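Local coordinates for protein triosephosphate isomerase (Toxoplasma gondii, PDB 5UPR) that probably catalyses, as a homodimer, the interconversion of D-glyceraldehyde 3-phosphate and dihydroxyacetone phosphate in glycolysis and gluconeogenesis, at residues V220-G223 / G224-G228; K88-E92 / K93-W97. One frame throughout, in Å; residues are numbered along the deposited sequence.

Contact 1: V220-G223 / G224-G228. With SO4 (sulfate ion), chain E.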
ATOM      1  N   VAL A 220       6.899   1.853 -24.919  1.00 22.13           N
ATOM      2  CA  VAL A 220       6.679   0.438 -24.538  1.00 21.08           C
ATOM      3  C   VAL A 220       8.025  -0.103 -24.061  1.00 21.63           C
ATOM      4  O   VAL A 220       8.982  -0.267 -24.878  1.00 22.58           O
ATOM      5  CB  VAL A 220       6.120  -0.411 -25.655  1.00 21.54           C
ATOM      6  CG1 VAL A 220       5.710  -1.784 -25.134  1.00 21.13           C
ATOM      7  CG2 VAL A 220       4.917   0.253 -26.272  1.00 22.45           C
ATOM      8  N   ILE A 221       8.114  -0.373 -22.742  1.00 20.98           N
ATOM      9  CA  ILE A 221       9.359  -0.808 -22.123  1.00 20.58           C
ATOM     10  C   ILE A 221       9.308  -2.309 -21.742  1.00 21.12           C
ATOM     11  O   ILE A 221       8.230  -2.863 -21.476  1.00 21.55           O
ATOM     12  CB  ILE A 221       9.747   0.047 -20.920  1.00 20.82           C
ATOM     13  CG1 ILE A 221       8.714  -0.080 -19.785  1.00 19.40           C
ATOM     14  CG2 ILE A 221       9.895   1.495 -21.346  1.00 22.10           C
ATOM     15  CD1 ILE A 221       8.999   0.808 -18.582  1.00 19.33           C
ATOM     16  N   TYR A 222      10.464  -2.971 -21.761  1.00 21.08           N
ATOM     17  CA  TYR A 222      10.543  -4.407 -21.514  1.00 20.50           C
ATOM     18  C   TYR A 222      11.010  -4.638 -20.056  1.00 21.13           C
ATOM     19  O   TYR A 222      11.965  -3.980 -19.563  1.00 19.46           O
ATOM     20  CB  TYR A 222      11.526  -5.143 -22.548  1.00 20.90           C
ATOM     21  CG  TYR A 222      11.751  -6.558 -22.096  1.00 20.33           C
ATOM     22  CD1 TYR A 222      10.826  -7.573 -22.414  1.00 20.17           C
ATOM     23  CD2 TYR A 222      12.823  -6.888 -21.267  1.00 20.98           C
ATOM     24  CE1 TYR A 222      10.986  -8.876 -21.881  1.00 20.29           C
ATOM     25  CE2 TYR A 222      12.978  -8.161 -20.735  1.00 20.64           C
ATOM     26  CZ  TYR A 222      12.070  -9.143 -21.031  1.00 20.50           C
ATOM     27  OH  TYR A 222      12.240 -10.398 -20.491  1.00 19.79           O
ATOM     28  N   GLY A 223      10.389  -5.614 -19.373  1.00 20.64           N
ATOM     29  CA  GLY A 223      10.933  -6.062 -18.083  1.00 20.29           C
ATOM     30  C   GLY A 223      10.854  -7.559 -17.961  1.00 20.83           C
ATOM     31  O   GLY A 223      10.082  -8.204 -18.702  1.00 20.29           O
ATOM     32  N   GLY A 224      11.636  -8.116 -17.038  1.00 20.19           N
ATOM     33  CA  GLY A 224      11.709  -9.545 -16.825  1.00 21.41           C
ATOM     34  C   GLY A 224      13.156  -9.994 -17.014  1.00 21.73           C
ATOM     35  O   GLY A 224      13.604 -10.276 -18.118  1.00 22.10           O
ATOM     36  N   SER A 225      13.886 -10.039 -15.882  1.00 22.81           N
ATOM     37  CA  SER A 225      15.249 -10.459 -15.876  1.00 24.08           C
ATOM     38  C   SER A 225      16.157  -9.559 -16.742  1.00 26.14           C
ATOM     39  O   SER A 225      17.058 -10.054 -17.456  1.00 28.72           O
ATOM     40  CB  SER A 225      15.371 -11.944 -16.279  1.00 25.56           C
ATOM     41  OG  SER A 225      14.743 -12.770 -15.306  1.00 24.74           O
ATOM     42  N   VAL A 226      15.967  -8.251 -16.631  1.00 25.56           N
ATOM     43  CA  VAL A 226      16.820  -7.300 -17.347  1.00 26.27           C
ATOM     44  C   VAL A 226      18.092  -7.118 -16.544  1.00 27.82           C
ATOM     45  O   VAL A 226      18.054  -7.007 -15.305  1.00 25.94           O
ATOM     46  CB  VAL A 226      16.133  -5.911 -17.529  1.00 26.05           C
ATOM     47  CG1 VAL A 226      17.057  -4.917 -18.217  1.00 26.91           C
ATOM     48  CG2 VAL A 226      14.859  -6.061 -18.346  1.00 25.00           C
ATOM     49  N   LYS A 227      19.231  -7.139 -17.261  1.00 28.12           N
ATOM     50  CA  LYS A 227      20.547  -6.922 -16.660  1.00 30.64           C
ATOM     51  C   LYS A 227      21.370  -5.997 -17.548  1.00 29.78           C
ATOM     52  O   LYS A 227      21.114  -5.889 -18.762  1.00 28.04           O
ATOM     53  CB  LYS A 227      21.281  -8.274 -16.507  1.00 33.36           C
ATOM     54  CG  LYS A 227      20.554  -9.298 -15.641  1.00 36.23           C
ATOM     55  CD  LYS A 227      21.345 -10.585 -15.350  1.00 40.39           C
ATOM     56  CE  LYS A 227      21.427 -11.512 -16.566  1.00 43.35           C
ATOM     57  NZ  LYS A 227      22.172 -12.789 -16.270  1.00 46.68           N
ATOM     58  N   GLY A 228      22.389  -5.382 -16.958  1.00 29.55           N
ATOM     59  CA  GLY A 228      23.363  -4.580 -17.740  1.00 30.25           C
ATOM     60  C   GLY A 228      23.912  -5.359 -18.931  1.00 30.12           C
ATOM     61  O   GLY A 228      24.037  -4.831 -19.996  1.00 30.57           O
TER
HETATM   62  S   SO4 E 401      13.833  -9.240 -12.385  1.00 34.44           S
HETATM   63  O1  SO4 E 401      13.779  -9.053 -10.952  1.00 31.93           O
HETATM   64  O2  SO4 E 401      15.182  -9.185 -12.956  1.00 32.34           O
HETATM   65  O3  SO4 E 401      13.115  -8.059 -12.899  1.00 35.83           O
HETATM   66  O4  SO4 E 401      13.060 -10.366 -12.949  1.00 31.01           O
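Tyr222 reaches forward from the end of strand 220-222 and its OH donates a hydrogen bond to the carbonyl O of Gly224, 2.7 Å from OH to O. The acceptor lies at the ring's edge, near its plane, and the hydroxyl meets it in the carbonyl plane on a lone pair. CG of Tyr222 stands anti to the backbone N (chi1 170°), which lays the ring alongside the chain that follows. Val226 comes back against the same ring: its CG2 is 3.7 Å from Tyr222 CD2, at an oblique approach, and the side chains of Tyr222 and Val226 run antiparallel past one another. The same Val226 CG2 lies 3.9 Å from Gly223 CA. The chain turns at Gly224 with positive phi (122°), bringing its carbonyl O round to Tyr222 OH. This is the loop after the seventh strand of the TIM barrel, the Tyr-Gly-Gly-Ser sequence that in this family contributes to the phosphate-binding site. Here a sulfate, probably from the crystallisation liquor, probably marks the phosphate position: Ser225 N donates to its O4 across 3.1 Å with an N-H...O angle of 145°, and Gly185 N and Gly247 N also hydrogen-bond to the ion. Ser225 OG turns instead to the carbonyl O of Ala183. In the second shell, Tyr222 OH also bonds to Ala190 N, Ser225 O is held by Thr189 OG1 and Asn230 ND2, and Val226 packs on Ile257 of helix 253-260.

Contact 2: K88-E92 / K93-W97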
ATOM      1  N   LYS A  88      -4.906  10.958  -5.668  1.00 22.85           N
ATOM      2  CA  LYS A  88      -4.953  12.393  -5.306  1.00 23.99           C
ATOM      3  C   LYS A  88      -3.911  12.655  -4.233  1.00 23.67           C
ATOM      4  O   LYS A  88      -3.197  13.656  -4.312  1.00 24.38           O
ATOM      5  CB  LYS A  88      -6.351  12.742  -4.828  1.00 24.99           C
ATOM      6  CG  LYS A  88      -6.570  14.202  -4.475  1.00 27.29           C
ATOM      7  CD  LYS A  88      -8.056  14.389  -4.133  1.00 27.84           C
ATOM      8  CE  LYS A  88      -8.324  15.631  -3.395  1.00 30.75           C
ATOM      9  NZ  LYS A  88      -8.498  16.732  -4.317  1.00 33.23           N
HETATM   10  N   MSE A  89      -3.804  11.772  -3.233  1.00 21.99           N
HETATM   11  CA  MSE A  89      -2.783  11.925  -2.177  1.00 22.32           C
HETATM   12  C   MSE A  89      -1.383  11.911  -2.753  1.00 22.78           C
HETATM   13  O   MSE A  89      -0.501  12.730  -2.367  1.00 23.14           O
HETATM   14  CB  MSE A  89      -2.965  10.772  -1.163  1.00 22.16           C
HETATM   15  CG  MSE A  89      -1.969  10.883  -0.040  1.00 24.13           C
HETATM   16 SE   MSE A  89      -2.065   9.358   1.150  0.91 26.16          SE
HETATM   17  CE  MSE A  89      -3.671   9.876   2.148  1.00 24.62           C
ATOM     18  N   ILE A  90      -1.160  10.934  -3.656  1.00 21.69           N
ATOM     19  CA  ILE A  90       0.163  10.708  -4.240  1.00 22.68           C
ATOM     20  C   ILE A  90       0.545  11.980  -5.034  1.00 23.80           C
ATOM     21  O   ILE A  90       1.612  12.528  -4.876  1.00 24.27           O
ATOM     22  CB  ILE A  90       0.161   9.417  -5.098  1.00 21.39           C
ATOM     23  CG1 ILE A  90       0.092   8.182  -4.167  1.00 20.68           C
ATOM     24  CG2 ILE A  90       1.410   9.301  -5.956  1.00 21.19           C
ATOM     25  CD1 ILE A  90      -0.338   6.913  -4.889  1.00 19.43           C
ATOM     26  N   LYS A  91      -0.373  12.473  -5.857  1.00 25.98           N
ATOM     27  CA  LYS A  91      -0.097  13.665  -6.649  1.00 26.81           C
ATOM     28  C   LYS A  91       0.179  14.908  -5.786  1.00 27.96           C
ATOM     29  O   LYS A  91       1.097  15.683  -6.058  1.00 27.75           O
ATOM     30  CB  LYS A  91      -1.285  13.949  -7.602  1.00 28.81           C
ATOM     31  CG  LYS A  91      -1.144  15.204  -8.458  1.00 30.99           C
ATOM     32  CD  LYS A  91      -0.024  15.005  -9.447  1.00 33.20           C
ATOM     33  CE  LYS A  91       0.260  16.264 -10.279  1.00 35.71           C
ATOM     34  NZ  LYS A  91       1.043  15.787 -11.423  1.00 37.09           N
ATOM     35  N   GLU A  92      -0.642  15.121  -4.751  1.00 28.47           N
ATOM     36  CA  GLU A  92      -0.457  16.255  -3.864  1.00 28.98           C
ATOM     37  C   GLU A  92       0.842  16.149  -3.032  1.00 28.25           C
ATOM     38  O   GLU A  92       1.353  17.161  -2.556  1.00 29.00           O
ATOM     39  CB  GLU A  92      -1.658  16.389  -2.945  1.00 29.94           C
ATOM     40  CG  GLU A  92      -1.669  17.623  -2.092  1.00 31.60           C
ATOM     41  CD  GLU A  92      -3.074  18.079  -1.592  1.00 32.62           C
ATOM     42  OE1 GLU A  92      -4.127  17.354  -1.644  1.00 32.58           O
ATOM     43  OE2 GLU A  92      -3.116  19.287  -1.137  1.00 34.51           O
ATOM     44  N   LYS A  93       1.392  14.962  -2.871  1.00 26.68           N
ATOM     45  CA  LYS A  93       2.704  14.793  -2.253  1.00 26.80           C
ATOM     46  C   LYS A  93       3.836  14.984  -3.313  1.00 27.94           C
ATOM     47  O   LYS A  93       5.014  14.731  -3.012  1.00 26.35           O
ATOM     48  CB  LYS A  93       2.746  13.404  -1.584  1.00 26.06           C
ATOM     49  CG  LYS A  93       3.985  12.996  -0.812  1.00 25.56           C
ATOM     50  CD  LYS A  93       4.316  13.966   0.284  1.00 26.24           C
ATOM     51  CE  LYS A  93       5.439  13.444   1.211  1.00 26.51           C
ATOM     52  NZ  LYS A  93       6.104  14.600   1.900  1.00 28.18           N
ATOM     53  N   ASN A  94       3.491  15.476  -4.524  1.00 28.08           N
ATOM     54  CA  ASN A  94       4.472  15.697  -5.613  1.00 30.00           C
ATOM     55  C   ASN A  94       5.197  14.462  -6.138  1.00 28.04           C
ATOM     56  O   ASN A  94       6.316  14.530  -6.574  1.00 28.29           O
ATOM     57  CB  ASN A  94       5.507  16.765  -5.247  1.00 33.34           C
ATOM     58  CG  ASN A  94       4.883  17.990  -4.649  1.00 37.89           C
ATOM     59  OD1 ASN A  94       4.143  18.734  -5.296  1.00 41.39           O
ATOM     60  ND2 ASN A  94       5.233  18.250  -3.377  1.00 42.67           N
ATOM     61  N   ILE A  95       4.530  13.330  -6.102  1.00 25.38           N
ATOM     62  CA  ILE A  95       5.007  12.104  -6.691  1.00 24.43           C
ATOM     63  C   ILE A  95       4.403  12.042  -8.096  1.00 24.16           C
ATOM     64  O   ILE A  95       3.179  11.958  -8.212  1.00 22.75           O
ATOM     65  CB  ILE A  95       4.572  10.907  -5.832  1.00 23.02           C
ATOM     66  CG1 ILE A  95       5.184  11.010  -4.427  1.00 23.43           C
ATOM     67  CG2 ILE A  95       4.963   9.592  -6.531  1.00 22.74           C
ATOM     68  CD1 ILE A  95       4.515  10.133  -3.381  1.00 23.05           C
ATOM     69  N   PRO A  96       5.259  12.072  -9.169  1.00 25.18           N
ATOM     70  CA  PRO A  96       4.638  12.189 -10.512  1.00 24.92           C
ATOM     71  C   PRO A  96       4.227  10.878 -11.173  1.00 24.33           C
ATOM     72  O   PRO A  96       3.414  10.946 -12.093  1.00 24.06           O
ATOM     73  CB  PRO A  96       5.697  12.903 -11.350  1.00 26.73           C
ATOM     74  CG  PRO A  96       6.992  12.697 -10.604  1.00 26.54           C
ATOM     75  CD  PRO A  96       6.701  12.382  -9.178  1.00 25.42           C
ATOM     76  N   TRP A  97       4.700   9.716 -10.684  1.00 23.78           N
ATOM     77  CA  TRP A  97       4.477   8.448 -11.339  1.00 23.38           C
ATOM     78  C   TRP A  97       3.910   7.405 -10.399  1.00 23.59           C
ATOM     79  O   TRP A  97       4.200   7.410  -9.208  1.00 23.23           O
ATOM     80  CB  TRP A  97       5.780   7.866 -11.932  1.00 23.18           C
ATOM     81  CG  TRP A  97       6.258   8.589 -13.124  1.00 23.92           C
ATOM     82  CD1 TRP A  97       7.066   9.658 -13.119  1.00 24.69           C
ATOM     83  CD2 TRP A  97       6.001   8.292 -14.502  1.00 24.55           C
ATOM     84  NE1 TRP A  97       7.321  10.077 -14.383  1.00 25.21           N
ATOM     85  CE2 TRP A  97       6.651   9.290 -15.265  1.00 25.30           C
ATOM     86  CE3 TRP A  97       5.251   7.319 -15.164  1.00 25.04           C
ATOM     87  CZ2 TRP A  97       6.599   9.344 -16.647  1.00 25.72           C
ATOM     88  CZ3 TRP A  97       5.173   7.365 -16.564  1.00 24.63           C
ATOM     89  CH2 TRP A  97       5.854   8.356 -17.277  1.00 26.10           C
TER
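A Schellman motif closes helix 87-92, with Asn94, at positive phi (62°), as its C-prime residue. Its two defining bonds run from Ile95 N to Ile90 O (3.3 Å) and from Asn94 N to Lys91 O (2.9 Å). The first is fairly straight, with an N-H...O angle of 159°. Lys93 N adds a bond to Met89 O at 3.0 Å and a weak one to Ile90 O. The hydrophobic contact that accompanies the motif joins Ile90 and Ile95: with CG1 of Ile90 beside the backbone N (chi1 -72°), CG2 lies anti to that N and is the branch that meets Ile95, 3.5 Å from Ile95 CB and 3.6 Å from Ile95 CG2, the two branched chains meeting at a slant. Ile95 CB also lies 3.5 Å from Ile90 O, the carbonyl that takes the Schellman bond. Lys93 CB sits 3.4 Å from Met89 O, while its NZ reaches Thr22 of the second subunit. Beyond the turn the chain enters strand 97-100 of the barrel; Ile95 packs on Ile53 and Gln57 of helix 53-59 and on Leu51 of the second subunit, and Pro96 lies against strand 65-69.

Both contacts belong to one TIM barrel and lie on opposite sides of the chain's centre, their centres about 26 Å apart and their nearest atoms about 8 Å apart, without touching. Contact 2 comes first along the chain, where helix 87-92 ends and a short loop runs into strand 97-100; contact 1 follows more than a hundred residues later, where strand 220-222 passes into the loop before helix 228-234. In the parallel sheet these two strands are separated by 133-138 and 174-178. Contact 2 feeds the N-terminal end of its strand and touches the second subunit, whereas contact 1 leaves the C-terminal end of the other and lines the sulfate site, at the end of the barrel where this family has its active site.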